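Local coordinates for protein HpcE (Thermus thermophilus, PDB 1WZO) that probably catalyses the isomerisation of a 2-hydroxyhepta-2,4-diene-1,7-dioate intermediate in aromatic-compound degradation, as an enzyme of the fumarylacetoacetate hydrolase family, at residues B[63-71]-B[189-199]; B[37-46]-B[151-159]. One frame throughout, in Å; residues are numbered along the deposited sequence.

Interaction 1. Residues B[63-71]-B[189-199]; sequences SRPEEPALF and LYSVAELLEFI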
loop_
_atom_site.group_PDB
_atom_site.type_symbol
_atom_site.label_atom_id
_atom_site.label_comp_id
_atom_site.label_asym_id
_atom_site.label_seq_id
_atom_site.Cartn_x
_atom_site.Cartn_y
_atom_site.Cartn_z
ATOM N N SER B 63 -6.392 -32.582 -27.982
ATOM C CA SER B 63 -7.221 -31.452 -27.579
ATOM C C SER B 63 -6.616 -30.741 -26.369
ATOM O O SER B 63 -5.395 -30.627 -26.256
ATOM C CB SER B 63 -8.638 -31.929 -27.247
ATOM O OG SER B 63 -8.634 -32.820 -26.144
ATOM N N ARG B 64 -7.473 -30.270 -25.467
ATOM C CA ARG B 64 -7.013 -29.569 -24.273
ATOM C C ARG B 64 -7.970 -29.788 -23.101
ATOM O O ARG B 64 -9.120 -30.183 -23.294
ATOM C CB ARG B 64 -6.897 -28.070 -24.563
ATOM C CG ARG B 64 -8.231 -27.381 -24.783
ATOM C CD ARG B 64 -8.040 -25.923 -25.132
ATOM N NE ARG B 64 -9.312 -25.224 -25.268
ATOM C CZ ARG B 64 -9.421 -23.962 -25.662
ATOM N NH1 ARG B 64 -8.332 -23.262 -25.962
ATOM N NH2 ARG B 64 -10.617 -23.396 -25.754
ATOM N N PRO B 65 -7.504 -29.522 -21.870
ATOM C CA PRO B 65 -8.307 -29.685 -20.651
ATOM C C PRO B 65 -9.663 -28.982 -20.735
ATOM O O PRO B 65 -9.789 -27.946 -21.389
ATOM C CB PRO B 65 -7.417 -29.075 -19.571
ATOM C CG PRO B 65 -6.034 -29.353 -20.080
ATOM C CD PRO B 65 -6.159 -29.016 -21.544
ATOM N N GLU B 66 -10.666 -29.549 -20.068
ATOM C CA GLU B 66 -12.017 -28.985 -20.050
ATOM C C GLU B 66 -11.982 -27.531 -19.591
ATOM O O GLU B 66 -12.787 -26.707 -20.027
ATOM C CB GLU B 66 -12.912 -29.790 -19.103
ATOM C CG GLU B 66 -13.182 -31.218 -19.553
ATOM C CD GLU B 66 -13.767 -32.073 -18.440
ATOM O OE1 GLU B 66 -13.024 -32.402 -17.487
ATOM O OE2 GLU B 66 -14.970 -32.410 -18.513
ATOM N N GLU B 67 -11.060 -27.233 -18.683
ATOM C CA GLU B 67 -10.900 -25.879 -18.175
ATOM C C GLU B 67 -9.465 -25.703 -17.707
ATOM O O GLU B 67 -8.808 -26.665 -17.315
ATOM C CB GLU B 67 -11.888 -25.595 -17.031
ATOM C CG GLU B 67 -11.607 -26.297 -15.716
ATOM C CD GLU B 67 -12.704 -26.047 -14.688
ATOM O OE1 GLU B 67 -13.818 -26.581 -14.864
ATOM O OE2 GLU B 67 -12.458 -25.310 -13.712
ATOM N N PRO B 68 -8.949 -24.469 -17.769
ATOM C CA PRO B 68 -7.574 -24.192 -17.345
ATOM C C PRO B 68 -7.326 -24.636 -15.909
ATOM O O PRO B 68 -8.147 -24.380 -15.029
ATOM C CB PRO B 68 -7.464 -22.674 -17.498
ATOM C CG PRO B 68 -8.434 -22.365 -18.583
ATOM C CD PRO B 68 -9.611 -23.241 -18.240
ATOM N N ALA B 69 -6.201 -25.305 -15.688
ATOM C CA ALA B 69 -5.819 -25.780 -14.356
ATOM C C ALA B 69 -5.042 -24.656 -13.668
ATOM O O ALA B 69 -3.814 -24.623 -13.704
ATOM C CB ALA B 69 -4.951 -27.025 -14.481
ATOM N N LEU B 70 -5.776 -23.753 -13.029
ATOM C CA LEU B 70 -5.198 -22.590 -12.361
ATOM C C LEU B 70 -4.593 -22.855 -10.988
ATOM O O LEU B 70 -5.085 -23.697 -10.229
ATOM C CB LEU B 70 -6.272 -21.511 -12.202
ATOM C CG LEU B 70 -7.093 -21.035 -13.401
ATOM C CD1 LEU B 70 -8.220 -20.144 -12.902
ATOM C CD2 LEU B 70 -6.202 -20.273 -14.375
ATOM N N PHE B 71 -3.525 -22.124 -10.674
ATOM C CA PHE B 71 -2.875 -22.221 -9.375
ATOM C C PHE B 71 -2.301 -20.863 -8.987
ATOM O O PHE B 71 -2.177 -19.959 -9.816
ATOM C CB PHE B 71 -1.777 -23.289 -9.349
ATOM C CG PHE B 71 -0.598 -22.985 -10.223
ATOM C CD1 PHE B 71 -0.585 -23.376 -11.556
ATOM C CD2 PHE B 71 0.514 -22.328 -9.705
ATOM C CE1 PHE B 71 0.523 -23.119 -12.361
ATOM C CE2 PHE B 71 1.622 -22.069 -10.504
ATOM C CZ PHE B 71 1.622 -22.468 -11.835
ATOM N N LEU B 189 -2.168 -24.009 -25.219
ATOM C CA LEU B 189 -3.447 -24.681 -25.419
ATOM C C LEU B 189 -4.560 -23.657 -25.270
ATOM O O LEU B 189 -5.488 -23.604 -26.082
ATOM C CB LEU B 189 -3.608 -25.824 -24.420
ATOM C CG LEU B 189 -2.575 -26.944 -24.609
ATOM C CD1 LEU B 189 -2.823 -28.040 -23.580
ATOM C CD2 LEU B 189 -2.668 -27.511 -26.030
ATOM N N TYR B 190 -4.460 -22.848 -24.220
ATOM C CA TYR B 190 -5.409 -21.770 -23.971
ATOM C C TYR B 190 -4.601 -20.493 -24.160
ATOM O O TYR B 190 -3.552 -20.325 -23.541
ATOM C CB TYR B 190 -5.947 -21.800 -22.537
ATOM C CG TYR B 190 -7.068 -22.783 -22.283
ATOM C CD1 TYR B 190 -6.806 -24.070 -21.816
ATOM C CD2 TYR B 190 -8.396 -22.417 -22.493
ATOM C CE1 TYR B 190 -7.845 -24.967 -21.559
ATOM C CE2 TYR B 190 -9.441 -23.304 -22.241
ATOM C CZ TYR B 190 -9.155 -24.574 -21.775
ATOM O OH TYR B 190 -10.187 -25.445 -21.518
ATOM N N SER B 191 -5.085 -19.596 -25.008
ATOM C CA SER B 191 -4.377 -18.347 -25.263
ATOM C C SER B 191 -4.492 -17.394 -24.082
ATOM O O SER B 191 -5.297 -17.604 -23.170
ATOM C CB SER B 191 -4.952 -17.660 -26.497
ATOM O OG SER B 191 -6.286 -17.241 -26.266
ATOM N N VAL B 192 -3.679 -16.344 -24.107
ATOM C CA VAL B 192 -3.716 -15.335 -23.063
ATOM C C VAL B 192 -5.145 -14.791 -22.992
ATOM O O VAL B 192 -5.725 -14.664 -21.908
ATOM C CB VAL B 192 -2.754 -14.177 -23.386
ATOM C CG1 VAL B 192 -2.945 -13.053 -22.384
ATOM C CG2 VAL B 192 -1.313 -14.681 -23.379
ATOM N N ALA B 193 -5.715 -14.478 -24.153
ATOM C CA ALA B 193 -7.079 -13.954 -24.212
ATOM C C ALA B 193 -8.088 -14.927 -23.603
ATOM O O ALA B 193 -8.959 -14.522 -22.845
ATOM C CB ALA B 193 -7.463 -13.640 -25.657
ATOM N N GLU B 194 -7.978 -16.208 -23.934
ATOM C CA GLU B 194 -8.904 -17.193 -23.388
ATOM C C GLU B 194 -8.742 -17.358 -21.875
ATOM O O GLU B 194 -9.728 -17.543 -21.154
ATOM C CB GLU B 194 -8.715 -18.541 -24.080
ATOM C CG GLU B 194 -9.137 -18.536 -25.548
ATOM C CD GLU B 194 -8.836 -19.849 -26.227
ATOM O OE1 GLU B 194 -7.666 -20.275 -26.178
ATOM O OE2 GLU B 194 -9.766 -20.453 -26.806
ATOM N N LEU B 195 -7.501 -17.295 -21.402
ATOM C CA LEU B 195 -7.212 -17.428 -19.978
ATOM C C LEU B 195 -7.782 -16.249 -19.180
ATOM O O LEU B 195 -8.393 -16.441 -18.122
ATOM C CB LEU B 195 -5.694 -17.536 -19.757
ATOM C CG LEU B 195 -5.041 -18.836 -20.240
ATOM C CD1 LEU B 195 -3.529 -18.727 -20.164
ATOM C CD2 LEU B 195 -5.535 -20.002 -19.379
ATOM N N LEU B 196 -7.591 -15.033 -19.681
ATOM C CA LEU B 196 -8.105 -13.852 -18.990
ATOM C C LEU B 196 -9.634 -13.830 -18.998
ATOM O O LEU B 196 -10.264 -13.288 -18.084
ATOM C CB LEU B 196 -7.558 -12.570 -19.633
ATOM C CG LEU B 196 -6.046 -12.342 -19.511
ATOM C CD1 LEU B 196 -5.649 -11.136 -20.354
ATOM C CD2 LEU B 196 -5.658 -12.124 -18.047
ATOM N N GLU B 197 -10.234 -14.419 -20.029
ATOM C CA GLU B 197 -11.690 -14.483 -20.107
ATOM C C GLU B 197 -12.180 -15.477 -19.056
ATOM O O GLU B 197 -13.118 -15.202 -18.310
ATOM C CB GLU B 197 -12.133 -14.968 -21.491
ATOM C CG GLU B 197 -13.630 -15.200 -21.622
ATOM C CD GLU B 197 -14.001 -15.799 -22.971
ATOM O OE1 GLU B 197 -13.560 -16.929 -23.254
ATOM O OE2 GLU B 197 -14.722 -15.142 -23.748
ATOM N N PHE B 198 -11.531 -16.636 -19.014
ATOM C CA PHE B 198 -11.895 -17.688 -18.071
ATOM C C PHE B 198 -11.810 -17.199 -16.631
ATOM O O PHE B 198 -12.729 -17.415 -15.837
ATOM C CB PHE B 198 -10.977 -18.900 -18.245
ATOM C CG PHE B 198 -11.276 -20.027 -17.293
ATOM C CD1 PHE B 198 -12.387 -20.843 -17.484
ATOM C CD2 PHE B 198 -10.465 -20.248 -16.182
ATOM C CE1 PHE B 198 -12.695 -21.863 -16.575
ATOM C CE2 PHE B 198 -10.762 -21.266 -15.269
ATOM C CZ PHE B 198 -11.882 -22.072 -15.469
ATOM N N ILE B 199 -10.701 -16.541 -16.304
ATOM C CA ILE B 199 -10.467 -16.041 -14.959
ATOM C C ILE B 199 -11.376 -14.885 -14.580
ATOM O O ILE B 199 -12.066 -14.949 -13.555
ATOM C CB ILE B 199 -8.990 -15.611 -14.776
ATOM C CG1 ILE B 199 -8.072 -16.815 -15.008
ATOM C CG2 ILE B 199 -8.779 -15.027 -13.368
ATOM C CD1 ILE B 199 -6.585 -16.462 -15.117
#
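The side chain of R64 lies across the ring of Y190 and ends on E194, at the start of helix 192-200. Its CB touches CB of L189. CG stands between the backbone N and the carbonyl carbon (chi1 69°), and the chain runs extended to NE, carrying the guanidinium across the ring. CG comes to CE1 at the ring's margin, CD lies over the face in a CH-pi contact, and NE and CZ carry on over the same face, with guanidinium and ring planes only 7° apart and CZ 3.9 Å from the Y190 centroid, a cation-pi stack. At the tip, R64 NH1 hydrogen-bonds L189 O (2.9 Å) and shares with NH2 an end-on grip on the carboxylate: NH1 meets E194 OE1 at 3.1 Å and NH2 meets E194 OE2 at 3.2 Å, both from above the carboxylate plane. E194 also forms a capping box with S191: S191 N reaches the anti lone pair of OE1, and S191 OG accepts from E194 N.

The opposite face of Y190 receives P68, whose CG stands 3.7 Å from the centroid; the compact, rigid proline ring suits a place between two aromatic faces, its CD lying over the centre of F198. Y190 OH donates to P65 O at 2.5 Å. With an alanine at Y190, the guanidinium would probably lose the face it lies on, P68 its aromatic partner, and P65 O its hydroxyl donor.

L70 CD1 meets the edge of F198, and its CD2 packs on I199 CD1. E67 CB lies near F198, but its carboxylate pairs with R144 of the second subunit. The contact fastens the segment leading into strand 69-73 against helix 192-200, whose L195 and I199 rest on strand 210-212; V49 of strand 46-50 touches both P68 and L195.

Interaction 2. Residues B[37-46]-B[151-159]; sequences WLLPFTPGKI and FLPLGPFLV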
loop_
_atom_site.group_PDB
_atom_site.type_symbol
_atom_site.label_atom_id
_atom_site.label_comp_id
_atom_site.label_asym_id
_atom_site.label_seq_id
_atom_site.Cartn_x
_atom_site.Cartn_y
_atom_site.Cartn_z
ATOM N N TRP B 37 19.062 -4.474 -9.444
ATOM C CA TRP B 37 17.776 -4.664 -10.106
ATOM C C TRP B 37 16.691 -5.026 -9.107
ATOM O O TRP B 37 16.943 -5.723 -8.123
ATOM C CB TRP B 37 17.851 -5.779 -11.150
ATOM C CG TRP B 37 18.705 -5.470 -12.332
ATOM C CD1 TRP B 37 20.059 -5.661 -12.450
ATOM C CD2 TRP B 37 18.267 -4.926 -13.583
ATOM N NE1 TRP B 37 20.482 -5.273 -13.700
ATOM C CE2 TRP B 37 19.405 -4.817 -14.416
ATOM C CE3 TRP B 37 17.021 -4.523 -14.083
ATOM C CZ2 TRP B 37 19.334 -4.319 -15.722
ATOM C CZ3 TRP B 37 16.952 -4.027 -15.385
ATOM C CH2 TRP B 37 18.103 -3.931 -16.187
ATOM N N LEU B 38 15.484 -4.541 -9.370
ATOM C CA LEU B 38 14.332 -4.826 -8.527
ATOM C C LEU B 38 13.254 -5.352 -9.465
ATOM O O LEU B 38 13.480 -5.471 -10.671
ATOM C CB LEU B 38 13.833 -3.547 -7.850
ATOM C CG LEU B 38 14.817 -2.772 -6.970
ATOM C CD1 LEU B 38 14.171 -1.475 -6.508
ATOM C CD2 LEU B 38 15.221 -3.619 -5.770
ATOM N N LEU B 39 12.088 -5.679 -8.915
ATOM C CA LEU B 39 10.983 -6.133 -9.744
ATOM C C LEU B 39 10.566 -4.902 -10.557
ATOM O O LEU B 39 10.581 -3.781 -10.046
ATOM C CB LEU B 39 9.818 -6.605 -8.865
ATOM C CG LEU B 39 10.080 -7.830 -7.986
ATOM C CD1 LEU B 39 8.906 -8.035 -7.023
ATOM C CD2 LEU B 39 10.272 -9.057 -8.866
ATOM N N PRO B 40 10.206 -5.090 -11.835
ATOM C CA PRO B 40 9.798 -3.958 -12.675
ATOM C C PRO B 40 8.534 -3.239 -12.208
ATOM O O PRO B 40 8.243 -2.134 -12.653
ATOM C CB PRO B 40 9.646 -4.591 -14.063
ATOM C CG PRO B 40 9.327 -6.023 -13.760
ATOM C CD PRO B 40 10.270 -6.331 -12.624
ATOM N N PHE B 41 7.791 -3.869 -11.306
ATOM C CA PHE B 41 6.570 -3.288 -10.761
ATOM C C PHE B 41 6.184 -4.135 -9.557
ATOM O O PHE B 41 6.812 -5.162 -9.293
ATOM C CB PHE B 41 5.450 -3.293 -11.822
ATOM C CG PHE B 41 5.022 -4.673 -12.253
ATOM C CD1 PHE B 41 3.979 -5.329 -11.604
ATOM C CD2 PHE B 41 5.693 -5.335 -13.278
ATOM C CE1 PHE B 41 3.612 -6.630 -11.970
ATOM C CE2 PHE B 41 5.333 -6.636 -13.650
ATOM C CZ PHE B 41 4.292 -7.282 -12.992
ATOM N N THR B 42 5.181 -3.700 -8.807
ATOM C CA THR B 42 4.745 -4.464 -7.646
ATOM C C THR B 42 3.502 -5.256 -8.032
ATOM O O THR B 42 2.418 -4.696 -8.198
ATOM C CB THR B 42 4.432 -3.538 -6.452
ATOM O OG1 THR B 42 5.613 -2.808 -6.107
ATOM C CG2 THR B 42 3.989 -4.353 -5.239
ATOM N N PRO B 43 3.650 -6.578 -8.196
ATOM C CA PRO B 43 2.524 -7.435 -8.572
ATOM C C PRO B 43 1.418 -7.506 -7.527
ATOM O O PRO B 43 1.674 -7.402 -6.324
ATOM C CB PRO B 43 3.177 -8.804 -8.778
ATOM C CG PRO B 43 4.603 -8.489 -9.086
ATOM C CD PRO B 43 4.902 -7.352 -8.147
ATOM N N GLY B 44 0.188 -7.659 -8.007
ATOM C CA GLY B 44 -0.944 -7.826 -7.124
ATOM C C GLY B 44 -0.965 -9.341 -6.988
ATOM O O GLY B 44 0.054 -9.931 -6.629
ATOM N N LYS B 45 -2.086 -9.981 -7.300
ATOM C CA LYS B 45 -2.153 -11.431 -7.213
ATOM C C LYS B 45 -1.618 -12.064 -8.490
ATOM O O LYS B 45 -1.753 -11.505 -9.584
ATOM C CB LYS B 45 -3.587 -11.902 -6.945
ATOM C CG LYS B 45 -4.648 -11.319 -7.866
ATOM C CD LYS B 45 -6.028 -11.883 -7.500
ATOM C CE LYS B 45 -7.153 -11.257 -8.338
ATOM N NZ LYS B 45 -7.293 -9.790 -8.090
ATOM N N ILE B 46 -1.025 -13.243 -8.332
ATOM C CA ILE B 46 -0.418 -13.979 -9.427
ATOM C C ILE B 46 -1.036 -15.357 -9.590
ATOM O O ILE B 46 -1.030 -16.161 -8.650
ATOM C CB ILE B 46 1.092 -14.174 -9.160
ATOM C CG1 ILE B 46 1.746 -12.823 -8.841
ATOM C CG2 ILE B 46 1.762 -14.833 -10.371
ATOM C CD1 ILE B 46 3.131 -12.947 -8.194
ATOM N N PHE B 151 10.894 -18.614 -5.411
ATOM C CA PHE B 151 10.560 -19.471 -6.541
ATOM C C PHE B 151 9.869 -18.797 -7.722
ATOM O O PHE B 151 9.314 -19.477 -8.587
ATOM C CB PHE B 151 9.746 -20.690 -6.087
ATOM C CG PHE B 151 10.590 -21.911 -5.810
ATOM C CD1 PHE B 151 10.087 -23.189 -6.040
ATOM C CD2 PHE B 151 11.901 -21.778 -5.349
ATOM C CE1 PHE B 151 10.880 -24.327 -5.822
ATOM C CE2 PHE B 151 12.702 -22.903 -5.125
ATOM C CZ PHE B 151 12.191 -24.180 -5.364
ATOM N N LEU B 152 9.895 -17.468 -7.766
ATOM C CA LEU B 152 9.306 -16.774 -8.905
ATOM C C LEU B 152 10.113 -15.586 -9.408
ATOM O O LEU B 152 9.734 -14.428 -9.217
ATOM C CB LEU B 152 7.858 -16.328 -8.631
ATOM C CG LEU B 152 7.163 -15.724 -9.867
ATOM C CD1 LEU B 152 7.270 -16.701 -11.043
ATOM C CD2 LEU B 152 5.682 -15.421 -9.563
ATOM N N PRO B 153 11.279 -15.856 -10.013
ATOM C CA PRO B 153 12.056 -14.728 -10.531
ATOM C C PRO B 153 11.115 -14.046 -11.530
ATOM O O PRO B 153 10.339 -14.723 -12.203
ATOM C CB PRO B 153 13.233 -15.418 -11.214
ATOM C CG PRO B 153 13.493 -16.589 -10.285
ATOM C CD PRO B 153 12.089 -17.088 -9.965
ATOM N N LEU B 154 11.155 -12.724 -11.615
ATOM C CA LEU B 154 10.262 -12.022 -12.528
ATOM C C LEU B 154 10.916 -10.755 -13.055
ATOM O O LEU B 154 11.402 -9.930 -12.281
ATOM C CB LEU B 154 8.948 -11.661 -11.818
ATOM C CG LEU B 154 7.818 -11.077 -12.674
ATOM C CD1 LEU B 154 7.173 -12.193 -13.472
ATOM C CD2 LEU B 154 6.768 -10.404 -11.793
ATOM N N GLY B 155 10.923 -10.608 -14.378
ATOM C CA GLY B 155 11.514 -9.427 -14.982
ATOM C C GLY B 155 12.384 -9.778 -16.177
ATOM O O GLY B 155 12.163 -10.798 -16.829
ATOM N N PRO B 156 13.403 -8.957 -16.473
ATOM C CA PRO B 156 13.720 -7.744 -15.712
ATOM C C PRO B 156 12.881 -6.526 -16.079
ATOM O O PRO B 156 12.919 -5.510 -15.386
ATOM C CB PRO B 156 15.208 -7.535 -16.008
ATOM C CG PRO B 156 15.347 -8.065 -17.405
ATOM C CD PRO B 156 14.524 -9.332 -17.358
ATOM N N PHE B 157 12.102 -6.632 -17.152
ATOM C CA PHE B 157 11.311 -5.491 -17.599
ATOM C C PHE B 157 9.808 -5.683 -17.694
ATOM O O PHE B 157 9.304 -6.801 -17.789
ATOM C CB PHE B 157 11.772 -5.039 -18.991
ATOM C CG PHE B 157 13.259 -4.954 -19.149
ATOM C CD1 PHE B 157 13.935 -5.876 -19.940
ATOM C CD2 PHE B 157 13.981 -3.951 -18.519
ATOM C CE1 PHE B 157 15.315 -5.797 -20.104
ATOM C CE2 PHE B 157 15.361 -3.867 -18.676
ATOM C CZ PHE B 157 16.027 -4.792 -19.471
ATOM N N LEU B 158 9.108 -4.557 -17.666
ATOM C CA LEU B 158 7.669 -4.529 -17.863
ATOM C C LEU B 158 7.636 -3.933 -19.267
ATOM O O LEU B 158 7.726 -2.713 -19.438
ATOM C CB LEU B 158 6.976 -3.588 -16.879
ATOM C CG LEU B 158 5.503 -3.317 -17.218
ATOM C CD1 LEU B 158 4.757 -4.628 -17.412
ATOM C CD2 LEU B 158 4.863 -2.487 -16.100
ATOM N N VAL B 159 7.552 -4.806 -20.264
ATOM C CA VAL B 159 7.544 -4.390 -21.660
ATOM C C VAL B 159 6.154 -3.975 -22.124
ATOM O O VAL B 159 5.252 -4.805 -22.264
ATOM C CB VAL B 159 8.077 -5.523 -22.554
ATOM C CG1 VAL B 159 8.239 -5.031 -23.993
ATOM C CG2 VAL B 159 9.405 -6.022 -21.998
HETATM O O HOH W 1 13.422 -8.206 -12.076
HETATM O O HOH W 2 13.140 -3.820 -13.046
#
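P40 and F157 bring the two backbones closest, their CA atoms 5.4 Å apart, where the chain of 151-159 turns a corner at P156 after a cis peptide bond. This packing belongs to the beta-rich core of the fumarylacetoacetate hydrolase fold: the linker between strands 36-37 and 46-50 lies over bent strand 152-159. P40 presses CB against L158 CB and the backbone around P156 O, and its CD sits by G155, where a side chain would run into that ring; the backbone angles of G155 likewise call for glycine. The branched L154 packs against the linker, its CD2 touching both P43 CG (4.0 Å) and F41 CZ. Its CG is anti to the backbone N (chi1 -172°), which points the branched end at the linker, and chi2 sets CD2 there. F41 CD2 also meets L158 CD2, while I46 CD1 and L152 CD2 touch tip to tip at 3.8 Å. W37 meets F157 obliquely, planes 75° apart, and its CZ3 also touches P156 CB. No direct hydrogen bond joins the segments; two waters lie between them, and one donates to L38 O at 3.1 Å and to L154 O at 2.7 Å.

In the fold
Interactions 1 and 2 alternate along the chain, each pairing an earlier segment with one more than a hundred residues later. Their centres lie about 22 Å apart, while their nearest atoms come within about 4 Å without touching. Strand 46-50 helps relate them: segment 37-46 runs into it, and its V49 lies against side chains of interaction 1. Strand 210-212 is likewise met by both. The centre of interaction 1 is about 17 Å, and that of interaction 2 about 7 Å, from the chain centre. Interaction 1 has a salt bridge to the second subunit; interaction 2 packs on the second through K45 and the third through L38. A glycerol, probably from the crystallisation liquor, lies about 4 Å from the W37 side chain.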